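Local coordinates for protein 2,3,4,5-tetrahydropyridine-2,6-dicarboxylate N-succinyltransferase (Campylobacter jejuni, PDB 2RIJ) that probably catalyses succinyl transfer from succinyl-CoA to tetrahydrodipicolinate, the first step of the succinylase branch of bacterial lysine biosynthesis, at residues Lys144-Leu147 with Leu148-Lys152; Lys152-Leu155 with Arg156-Asn159; Leu180-Leu183 with Arg184-Met188; Arg189-Ser193 with Asn194-Lys198. All coordinates share one frame; numbering follows the deposited sequence. Where two conformers were deposited one is given.

Interaction 1: residues Lys144-Leu147 with Leu148-Lys152; sequences KLYL and LSTKK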
loop_
_atom_site.group_PDB
_atom_site.type_symbol
_atom_site.label_atom_id
_atom_site.label_comp_id
_atom_site.label_asym_id
_atom_site.label_seq_id
_atom_site.Cartn_x
_atom_site.Cartn_y
_atom_site.Cartn_z
ATOM N N LYS A 144 28.669 -44.283 6.470
ATOM C CA LYS A 144 28.403 -43.040 5.760
ATOM C C LYS A 144 28.012 -41.895 6.731
ATOM O O LYS A 144 28.557 -40.809 6.662
ATOM C CB LYS A 144 27.324 -43.272 4.703
ATOM C CG LYS A 144 27.828 -44.131 3.493
ATOM C CD LYS A 144 26.710 -44.649 2.603
ATOM C CE LYS A 144 27.240 -45.320 1.333
ATOM N NZ LYS A 144 27.770 -44.358 0.360
ATOM N N LEU A 145 27.124 -42.167 7.677
ATOM C CA LEU A 145 26.723 -41.127 8.636
ATOM C C LEU A 145 27.914 -40.662 9.452
ATOM O O LEU A 145 28.056 -39.476 9.691
ATOM C CB LEU A 145 25.589 -41.616 9.516
ATOM C CG LEU A 145 24.229 -41.834 8.808
ATOM C CD1 LEU A 145 23.196 -42.454 9.764
ATOM C CD2 LEU A 145 23.671 -40.546 8.112
ATOM N N TYR A 146 28.743 -41.606 9.899
ATOM C CA TYR A 146 29.983 -41.301 10.572
ATOM C C TYR A 146 30.932 -40.506 9.737
ATOM O O TYR A 146 31.578 -39.595 10.236
ATOM C CB TYR A 146 30.673 -42.579 11.088
ATOM C CG TYR A 146 30.354 -43.037 12.510
ATOM C CD1 TYR A 146 29.277 -43.869 12.796
ATOM C CD2 TYR A 146 31.136 -42.615 13.590
ATOM C CE1 TYR A 146 29.006 -44.327 14.104
ATOM C CE2 TYR A 146 30.883 -43.060 14.876
ATOM C CZ TYR A 146 29.823 -43.927 15.141
ATOM O OH TYR A 146 29.652 -44.353 16.440
ATOM N N LEU A 147 31.045 -40.817 8.448
ATOM C CA LEU A 147 31.941 -40.040 7.568
ATOM C C LEU A 147 31.553 -38.552 7.547
ATOM O O LEU A 147 32.415 -37.673 7.645
ATOM C CB LEU A 147 31.966 -40.610 6.148
ATOM C CG LEU A 147 32.742 -41.895 5.952
ATOM C CD1 LEU A 147 32.444 -42.507 4.525
ATOM C CD2 LEU A 147 34.254 -41.650 6.171
ATOM N N LEU A 148 30.241 -38.297 7.539
ATOM C CA LEU A 148 29.675 -36.930 7.611
ATOM C C LEU A 148 29.894 -36.306 8.987
ATOM O O LEU A 148 30.478 -35.241 9.075
ATOM C CB LEU A 148 28.201 -36.925 7.214
ATOM C CG LEU A 148 27.888 -37.169 5.727
ATOM C CD1 LEU A 148 26.451 -37.671 5.564
ATOM C CD2 LEU A 148 28.201 -35.905 4.914
ATOM N N SER A 149 29.455 -36.968 10.055
ATOM C CA SER A 149 29.502 -36.355 11.401
ATOM C C SER A 149 30.911 -36.158 11.998
ATOM O O SER A 149 31.109 -35.232 12.778
ATOM C CB SER A 149 28.571 -37.080 12.351
ATOM O OG SER A 149 27.237 -36.903 11.909
ATOM N N THR A 150 31.870 -36.995 11.569
ATOM C CA THR A 150 33.280 -36.852 11.926
ATOM C C THR A 150 33.988 -35.858 11.001
ATOM O O THR A 150 35.141 -35.561 11.208
ATOM C CB THR A 150 34.038 -38.217 11.831
ATOM O OG1 THR A 150 34.078 -38.654 10.451
ATOM C CG2 THR A 150 33.396 -39.316 12.746
ATOM N N LYS A 151 33.298 -35.379 9.961
ATOM C CA LYS A 151 33.789 -34.440 8.989
ATOM C C LYS A 151 34.965 -34.996 8.174
ATOM O O LYS A 151 35.773 -34.229 7.683
ATOM C CB LYS A 151 34.116 -33.084 9.635
ATOM C CG LYS A 151 32.932 -32.467 10.355
ATOM C CD LYS A 151 33.168 -31.005 10.821
ATOM C CE LYS A 151 34.056 -30.902 12.020
ATOM N NZ LYS A 151 33.474 -31.365 13.248
ATOM N N LYS A 152 35.022 -36.318 7.986
ATOM C CA LYS A 152 36.041 -36.916 7.075
ATOM C C LYS A 152 35.721 -36.575 5.623
ATOM O O LYS A 152 36.610 -36.540 4.781
ATOM C CB LYS A 152 36.108 -38.444 7.232
ATOM C CG LYS A 152 36.602 -38.945 8.579
ATOM C CD LYS A 152 38.077 -39.141 8.572
ATOM C CE LYS A 152 38.591 -39.671 9.883
ATOM N NZ LYS A 152 40.079 -39.688 9.778
#
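The ring of Tyr146 meets Thr150 at its edge: the methyl CG2 of Thr150 sits near the ring plane, 4.1 Å from Tyr146 CD2. Beyond the two segments, His211 meets this ring at nearly a right angle and Phe48 packs with it edge-to-face. The phenol OH reaches His211, the backbone N of Phe48 and Lys191 of a second subunit. The contact is the C-terminal end of helix 138-149, closed by a Schellman motif in the N-terminal domain. Lys151 carries the positive phi (63°) that turns the chain off the helix axis, and its N bonds back to Leu148 O. The wider bond of the motif, Lys152 N to Leu147 O at 3.0 Å, is bent and weak. Across the turn the apolar contact expected of a Schellman end is present, with Leu147 CD2 3.9 Å from Lys152 CB and the two side chains at about a right angle. The outer ends of the lysines go elsewhere: Lys151 pairs with Glu215 and Lys152 reaches Gln55, while Ser149 OG bonds to Ala230 O. One turn back the helix is regular, with Ser149 N on Leu145 O at 2.9 Å, the N-H...O angle a nearly straight 168°. The last turn is held twice at Tyr146 O. With OG1 set between its own backbone N and carbonyl carbon (chi1 66°), Thr150 can fold this hydroxyl back to Tyr146 O at 2.7 Å, while Thr150 N comes to the same oxygen from the other face of the carbonyl plane at 2.9 Å.

Interaction 2: residues Lys152-Leu155 with Arg156-Asn159; sequences KVPL and RSIN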
loop_
_atom_site.group_PDB
_atom_site.type_symbol
_atom_site.label_atom_id
_atom_site.label_comp_id
_atom_site.label_asym_id
_atom_site.label_seq_id
_atom_site.Cartn_x
_atom_site.Cartn_y
_atom_site.Cartn_z
ATOM N N LYS A 152 35.022 -36.318 7.986
ATOM C CA LYS A 152 36.041 -36.916 7.075
ATOM C C LYS A 152 35.721 -36.575 5.623
ATOM O O LYS A 152 36.610 -36.540 4.781
ATOM C CB LYS A 152 36.108 -38.444 7.232
ATOM C CG LYS A 152 36.602 -38.945 8.579
ATOM C CD LYS A 152 38.077 -39.141 8.572
ATOM C CE LYS A 152 38.591 -39.671 9.883
ATOM N NZ LYS A 152 40.079 -39.688 9.778
ATOM N N VAL A 153 34.433 -36.394 5.332
ATOM C CA VAL A 153 33.937 -35.968 4.029
ATOM C C VAL A 153 33.012 -34.749 4.194
ATOM O O VAL A 153 32.392 -34.561 5.251
ATOM C CB VAL A 153 33.148 -37.084 3.284
ATOM C CG1 VAL A 153 34.026 -38.371 3.099
ATOM C CG2 VAL A 153 31.795 -37.390 3.982
ATOM N N PRO A 154 32.958 -33.884 3.173
ATOM C CA PRO A 154 32.044 -32.724 3.239
ATOM C C PRO A 154 30.579 -33.058 3.129
ATOM O O PRO A 154 30.198 -34.089 2.550
ATOM C CB PRO A 154 32.470 -31.845 2.060
ATOM C CG PRO A 154 33.750 -32.423 1.563
ATOM C CD PRO A 154 33.814 -33.836 1.963
ATOM N N LEU A 155 29.773 -32.181 3.720
ATOM C CA LEU A 155 28.313 -32.249 3.598
ATOM C C LEU A 155 27.925 -32.379 2.125
ATOM O O LEU A 155 28.584 -31.799 1.241
ATOM C CB LEU A 155 27.696 -31.004 4.200
ATOM C CG LEU A 155 27.661 -30.952 5.722
ATOM C CD1 LEU A 155 27.381 -29.536 6.273
ATOM C CD2 LEU A 155 26.578 -31.966 6.164
ATOM N N ARG A 156 26.918 -33.197 1.877
ATOM C CA ARG A 156 26.374 -33.511 0.534
ATOM C C ARG A 156 27.246 -34.342 -0.416
ATOM O O ARG A 156 26.787 -34.713 -1.507
ATOM C CB ARG A 156 25.979 -32.236 -0.210
ATOM C CG ARG A 156 25.076 -31.295 0.507
ATOM C CD ARG A 156 24.924 -30.067 -0.435
ATOM N NE ARG A 156 24.196 -29.009 0.170
ATOM C CZ ARG A 156 24.335 -27.739 -0.174
ATOM N NH1 ARG A 156 25.182 -27.360 -1.117
ATOM N NH2 ARG A 156 23.617 -26.834 0.434
ATOM N N SER A 157 28.437 -34.702 0.013
ATOM C CA SER A 157 29.433 -35.261 -0.874
ATOM C C SER A 157 29.301 -36.776 -1.022
ATOM O O SER A 157 29.971 -37.347 -1.867
ATOM C CB SER A 157 30.819 -34.860 -0.386
ATOM O OG SER A 157 31.195 -35.627 0.731
ATOM N N ILE A 158 28.447 -37.436 -0.227
ATOM C CA ILE A 158 28.322 -38.890 -0.323
ATOM C C ILE A 158 26.892 -39.363 -0.478
ATOM O O ILE A 158 25.948 -38.675 -0.109
ATOM C CB ILE A 158 29.027 -39.647 0.868
ATOM C CG1 ILE A 158 28.423 -39.265 2.219
ATOM C CG2 ILE A 158 30.564 -39.462 0.841
ATOM C CD1 ILE A 158 28.918 -40.173 3.337
ATOM N N ASN A 159 26.744 -40.554 -1.038
ATOM C CA ASN A 159 25.437 -41.093 -1.421
ATOM C C ASN A 159 24.754 -41.772 -0.246
ATOM O O ASN A 159 25.238 -42.763 0.282
ATOM C CB ASN A 159 25.610 -42.045 -2.619
ATOM C CG ASN A 159 24.305 -42.414 -3.271
ATOM O OD1 ASN A 159 23.308 -42.522 -2.607
ATOM N ND2 ASN A 159 24.325 -42.668 -4.597
#
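Val153 and Ile158 meet with their side chains at about a right angle. Val153 CG2 is the branch that does the touching, 4.0 Å from Ile158 CG2 and almost as near to Ile158 CD1. Both residues also lean on helix 138-149, Val153 on Leu147 and Leu148, Ile158 on Lys144, so the small apolar crossing closes against that helix. Next to it Ser157 turns its side chain back toward Pro154, where the turn begins. A chi1 of 76° folds the hydroxyl back over its own main chain, which brings OG to 2.6 Å from Pro154 O, and the same atom rests 3.4 Å from Pro154 CD and 3.5 Å from Val153 CB. This happens across a type II beta turn running from Pro154 to Ser157, with Leu155 and Arg156 at its corners and the positive phi (69°) of the second corner taken by Arg156. The turn's own bond, Ser157 N to Pro154 O, measures 3.1 Å, its donor standing well above the carbonyl plane. OG lies nearer that plane, tilted by 17°; the one oxygen thus receives both the N-H and the hydroxyl of Ser157. At the apex the side chains of Leu155 and Arg156 both reach Ile266 of the left-handed parallel beta-helix. Arg156, extended from CG to NE, runs off there: NE gives a hydrogen bond to Ser264 O and NH2 to Ser292 OG, while its backbone N bonds to Asn248 OD1.

Interaction 3: residues Leu180-Leu183 with Arg184-Met188; sequences LEYL and RANEM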
loop_
_atom_site.group_PDB
_atom_site.type_symbol
_atom_site.label_atom_id
_atom_site.label_comp_id
_atom_site.label_asym_id
_atom_site.label_seq_id
_atom_site.Cartn_x
_atom_site.Cartn_y
_atom_site.Cartn_z
ATOM N N LEU A 180 10.045 -52.360 18.432
ATOM C CA LEU A 180 8.705 -52.034 18.896
ATOM C C LEU A 180 7.923 -53.332 19.200
ATOM O O LEU A 180 7.173 -53.394 20.167
ATOM C CB LEU A 180 7.959 -51.138 17.871
ATOM C CG LEU A 180 8.579 -49.717 17.719
ATOM C CD1 LEU A 180 8.023 -48.993 16.501
ATOM C CD2 LEU A 180 8.384 -48.900 18.983
ATOM N N GLU A 181 8.113 -54.372 18.395
ATOM C CA GLU A 181 7.368 -55.609 18.583
ATOM C C GLU A 181 7.775 -56.294 19.887
ATOM O O GLU A 181 6.978 -56.982 20.522
ATOM C CB GLU A 181 7.540 -56.529 17.376
ATOM C CG GLU A 181 6.574 -57.719 17.339
ATOM C CD GLU A 181 5.086 -57.346 17.613
ATOM O OE1 GLU A 181 4.509 -56.421 16.980
ATOM O OE2 GLU A 181 4.484 -58.014 18.479
ATOM N N TYR A 182 9.009 -56.067 20.309
ATOM C CA TYR A 182 9.463 -56.568 21.598
ATOM C C TYR A 182 8.707 -55.877 22.770
ATOM O O TYR A 182 8.328 -56.516 23.759
ATOM C CB TYR A 182 10.987 -56.397 21.737
ATOM C CG TYR A 182 11.466 -56.792 23.099
ATOM C CD1 TYR A 182 11.765 -58.118 23.389
ATOM C CD2 TYR A 182 11.541 -55.854 24.120
ATOM C CE1 TYR A 182 12.196 -58.491 24.633
ATOM C CE2 TYR A 182 11.946 -56.217 25.370
ATOM C CZ TYR A 182 12.288 -57.536 25.614
ATOM O OH TYR A 182 12.681 -57.886 26.865
ATOM N N LEU A 183 8.504 -54.570 22.656
ATOM C CA LEU A 183 7.765 -53.831 23.645
ATOM C C LEU A 183 6.315 -54.285 23.673
ATOM O O LEU A 183 5.713 -54.417 24.739
ATOM C CB LEU A 183 7.868 -52.315 23.381
ATOM C CG LEU A 183 9.195 -51.618 23.608
ATOM C CD1 LEU A 183 9.078 -50.150 23.141
ATOM C CD2 LEU A 183 9.682 -51.663 25.071
ATOM N N ARG A 184 5.728 -54.505 22.505
ATOM C CA ARG A 184 4.336 -54.962 22.439
ATOM C C ARG A 184 4.225 -56.335 23.087
ATOM O O ARG A 184 3.341 -56.560 23.910
ATOM C CB ARG A 184 3.849 -55.018 20.989
ATOM C CG ARG A 184 3.736 -53.633 20.330
ATOM C CD ARG A 184 3.313 -53.757 18.851
ATOM N NE ARG A 184 3.565 -52.503 18.155
ATOM C CZ ARG A 184 4.388 -52.363 17.129
ATOM N NH1 ARG A 184 4.995 -53.411 16.596
ATOM N NH2 ARG A 184 4.598 -51.162 16.647
ATOM N N ALA A 185 5.114 -57.250 22.696
ATOM C CA ALA A 185 5.100 -58.632 23.224
ATOM C C ALA A 185 5.297 -58.711 24.755
ATOM O O ALA A 185 4.797 -59.630 25.404
ATOM C CB ALA A 185 6.155 -59.498 22.521
ATOM N N ASN A 186 6.016 -57.755 25.320
ATOM C CA ASN A 186 6.365 -57.751 26.726
ATOM C C ASN A 186 5.699 -56.672 27.558
ATOM O O ASN A 186 5.982 -56.542 28.734
ATOM C CB ASN A 186 7.869 -57.643 26.815
ATOM C CG ASN A 186 8.543 -58.894 26.281
ATOM O OD1 ASN A 186 8.589 -59.879 26.985
ATOM N ND2 ASN A 186 8.982 -58.892 25.026
ATOM N N GLU A 187 4.769 -55.930 26.959
ATOM C CA GLU A 187 4.180 -54.795 27.627
ATOM C C GLU A 187 3.498 -55.148 28.954
ATOM O O GLU A 187 3.643 -54.417 29.930
ATOM C CB GLU A 187 3.184 -54.067 26.709
ATOM C CG GLU A 187 2.667 -52.741 27.312
ATOM C CD GLU A 187 1.525 -52.101 26.517
ATOM O OE1 GLU A 187 1.188 -52.638 25.448
ATOM O OE2 GLU A 187 0.958 -51.088 27.003
HETATM N N MSE A 188 2.665 -56.192 28.968
HETATM C CA MSE A 188 1.942 -56.544 30.196
HETATM C C MSE A 188 2.909 -56.881 31.314
HETATM O O MSE A 188 2.825 -56.345 32.395
HETATM C CB MSE A 188 1.057 -57.757 29.970
HETATM C CG MSE A 188 -0.060 -57.497 29.064
HETATM SE SE MSE A 188 -1.262 -59.014 29.050
HETATM C CE MSE A 188 -2.507 -58.282 27.805
#
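Arg184 N bonds to Leu180 O at 3.0 Å and Ala185 N to Glu181 O at 2.9 Å, regular alpha-helical links in the first turns of helix 180-192, but at Asn186 the pattern falters. With phi at -111°, Asn186 N makes only weak bonds, to Tyr182 O and Leu183 O. Its side chain compensates: ND2 meets Tyr182 O at 2.8 Å, in the carbonyl plane and on a lone pair, with the oxygen also in the amide plane. A chi1 of 175° swings the Tyr182 ring away from its own backbone N and leaves one face to the same nitrogen, which sits 3.2 Å from the ring plane and offset toward the rim, ring and amide planes being 36° apart. Asn186 OD1 is taken by Arg189 NH2, which fixes the turn of the amide.

One face of the Arg184 guanidinium lies against Leu180, NH2 being 3.6 Å from Leu180 CB. At the edge, NH1 forms a salt bridge of 3.1 Å with Glu181 OE1, approaching from above the carboxylate plane. Since Glu181 has a second conformer, this pairing is probably not permanent. NH2 has stronger partners in the third subunit, Asp216 OD1 and Pro214 O. This suggests that the charge of Arg184 is shared between its own helix and the neighbouring subunit, the firmer partners being in the latter.

Interaction 4: residues Arg189-Ser193 with Asn194-Lys198; sequences RLKMS and NQYPK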
loop_
_atom_site.group_PDB
_atom_site.type_symbol
_atom_site.label_atom_id
_atom_site.label_comp_id
_atom_site.label_asym_id
_atom_site.label_seq_id
_atom_site.Cartn_x
_atom_site.Cartn_y
_atom_site.Cartn_z
ATOM N N ARG A 189 3.854 -57.754 30.998
ATOM C CA ARG A 189 4.847 -58.201 31.945
ATOM C C ARG A 189 5.664 -57.016 32.451
ATOM O O ARG A 189 5.838 -56.860 33.653
ATOM C CB ARG A 189 5.728 -59.264 31.279
ATOM C CG ARG A 189 6.925 -59.684 32.062
ATOM C CD ARG A 189 7.743 -60.743 31.300
ATOM N NE ARG A 189 8.575 -60.242 30.198
ATOM C CZ ARG A 189 9.677 -59.505 30.362
ATOM N NH1 ARG A 189 10.074 -59.137 31.582
ATOM N NH2 ARG A 189 10.389 -59.113 29.304
ATOM N N LEU A 190 6.152 -56.174 31.546
ATOM C CA LEU A 190 7.006 -55.063 31.930
ATOM C C LEU A 190 6.260 -53.976 32.730
ATOM O O LEU A 190 6.741 -53.484 33.764
ATOM C CB LEU A 190 7.691 -54.465 30.684
ATOM C CG LEU A 190 8.759 -55.317 29.963
ATOM C CD1 LEU A 190 9.254 -54.670 28.689
ATOM C CD2 LEU A 190 9.941 -55.574 30.873
ATOM N N LYS A 191 5.083 -53.584 32.283
ATOM C CA LYS A 191 4.345 -52.569 33.031
ATOM C C LYS A 191 3.866 -53.074 34.395
ATOM O O LYS A 191 3.882 -52.342 35.356
ATOM C CB LYS A 191 3.160 -52.044 32.263
ATOM C CG LYS A 191 3.538 -51.192 31.085
ATOM C CD LYS A 191 2.331 -50.560 30.501
ATOM C CE LYS A 191 2.664 -49.401 29.597
ATOM N NZ LYS A 191 1.433 -48.956 28.899
HETATM N N MSE A 192 3.399 -54.307 34.472
HETATM C CA MSE A 192 2.818 -54.808 35.746
HETATM C C MSE A 192 3.910 -55.079 36.766
HETATM O O MSE A 192 3.691 -54.917 37.961
HETATM C CB MSE A 192 1.989 -56.067 35.516
HETATM C CG MSE A 192 0.731 -55.816 34.726
HETATM SE SE MSE A 192 -0.494 -54.402 35.476
HETATM C CE MSE A 192 -0.062 -52.845 34.346
ATOM N N SER A 193 5.072 -55.472 36.267
ATOM C CA SER A 193 6.256 -55.711 37.104
ATOM C C SER A 193 7.025 -54.433 37.358
ATOM O O SER A 193 8.038 -54.461 38.010
ATOM C CB SER A 193 7.172 -56.749 36.455
ATOM O OG SER A 193 7.867 -56.202 35.389
ATOM N N ASN A 194 6.542 -53.321 36.819
ATOM C CA ASN A 194 7.183 -52.028 36.916
ATOM C C ASN A 194 8.637 -52.000 36.379
ATOM O O ASN A 194 9.563 -51.484 37.018
ATOM C CB ASN A 194 7.114 -51.529 38.342
ATOM C CG ASN A 194 7.434 -50.051 38.456
ATOM O OD1 ASN A 194 7.564 -49.366 37.462
ATOM N ND2 ASN A 194 7.535 -49.553 39.678
ATOM N N GLN A 195 8.822 -52.536 35.185
ATOM C CA GLN A 195 10.107 -52.604 34.529
ATOM C C GLN A 195 9.977 -52.065 33.090
ATOM O O GLN A 195 10.716 -52.468 32.233
ATOM C CB GLN A 195 10.563 -54.062 34.457
ATOM C CG GLN A 195 10.768 -54.780 35.800
ATOM C CD GLN A 195 11.208 -56.223 35.604
ATOM O OE1 GLN A 195 12.392 -56.528 35.684
ATOM N NE2 GLN A 195 10.256 -57.109 35.302
ATOM N N TYR A 196 8.998 -51.205 32.823
ATOM C CA TYR A 196 8.806 -50.700 31.445
ATOM C C TYR A 196 9.969 -49.753 31.122
ATOM O O TYR A 196 10.208 -48.798 31.872
ATOM C CB TYR A 196 7.435 -50.000 31.285
ATOM C CG TYR A 196 7.103 -49.704 29.823
ATOM C CD1 TYR A 196 6.841 -50.741 28.943
ATOM C CD2 TYR A 196 7.085 -48.408 29.331
ATOM C CE1 TYR A 196 6.590 -50.527 27.610
ATOM C CE2 TYR A 196 6.805 -48.156 27.967
ATOM C CZ TYR A 196 6.563 -49.241 27.112
ATOM O OH TYR A 196 6.327 -49.056 25.775
ATOM N N PRO A 197 10.696 -49.993 30.017
ATOM C CA PRO A 197 11.860 -49.137 29.794
ATOM C C PRO A 197 11.477 -47.717 29.433
ATOM O O PRO A 197 10.398 -47.496 28.861
ATOM C CB PRO A 197 12.567 -49.805 28.624
ATOM C CG PRO A 197 11.541 -50.456 27.902
ATOM C CD PRO A 197 10.578 -50.995 28.949
ATOM N N LYS A 198 12.330 -46.754 29.799
ATOM C CA LYS A 198 12.089 -45.368 29.483
ATOM C C LYS A 198 12.443 -45.132 28.018
ATOM O O LYS A 198 13.627 -45.226 27.622
ATOM C CB LYS A 198 12.912 -44.420 30.341
ATOM C CG LYS A 198 12.770 -42.953 29.850
ATOM C CD LYS A 198 13.418 -41.991 30.753
ATOM C CE LYS A 198 14.952 -42.137 30.690
ATOM N NZ LYS A 198 15.587 -41.531 29.504
HETATM O O HOH W 1 9.072 -59.299 34.524
#
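Leu190 fills the tight side of this contact, lying under the chain as it leaves helix 180-192. Its CD1 is 3.9 Å from Pro197 CD, while CD2 approaches the backbone O of Gln195 and CB faces the edge of the Tyr196 ring. Alongside, Lys191 runs extended beside Tyr196, CG 4.0 Å from Tyr196 CD1 and CE over one ring face. The ammonium lies too far out for more than weak cation-pi attraction. The backbone fixes this layer through a Schellman motif: Asn194 takes the positive phi (57°), Gln195 N makes a nearly straight bond to Leu190 O at 2.7 Å, and Asn194 N a weak one to Lys191 O.

The looser, solvent side holds the partly exposed Arg189 and Ser193 and the exposed Gln195, joined by polar bonds and a water instead of carbon packing. With chi1 at 75°, Ser193 OG folds back to Arg189 O at 2.8 Å, from the carbonyl face opposite Ser193 N. Gln195 brings NE2 to 2.6 Å from that hydroxyl, and a water accepts from Arg189 NH1 and, more weakly, from NE2. Arg189 NH2 bonds to Asn186 OD1 a turn earlier. Gln195 has a second conformer, so its two bonds are doubtful; the Ser193 to Arg189 bond does not depend on it.

Lys191 NZ has a salt bridge to Glu187 OE2 and hydrogen bonds to His211 O and Phe48 O of the third subunit. A carboxylate and two carbonyls would probably favour the charged amine, which would make Lys191 a buried polar link between subunits.

The four contacts fall into two neighbouring pairs. Interactions 1 and 2 share Lys152, with centres about 7 Å apart: helix 138-149 ends in the first, and the second is the loop after it, whose turn rests against the left-handed beta-helix. Lys144 NZ probably bonds to Asn159 O between them. Interactions 3 and 4 follow later in sequence, on helix 180-192 and its exit, with centres about 10 Å apart; Leu183 packs on Tyr196 and Pro197. The pairs lie 34 to 42 Å apart, centre to centre, and do not touch within one chain. Between subunits they do, because Lys191 of one copy reaches Tyr146 of another. The projecting helix thus docks on a neighbouring subunit, in keeping with the trimer.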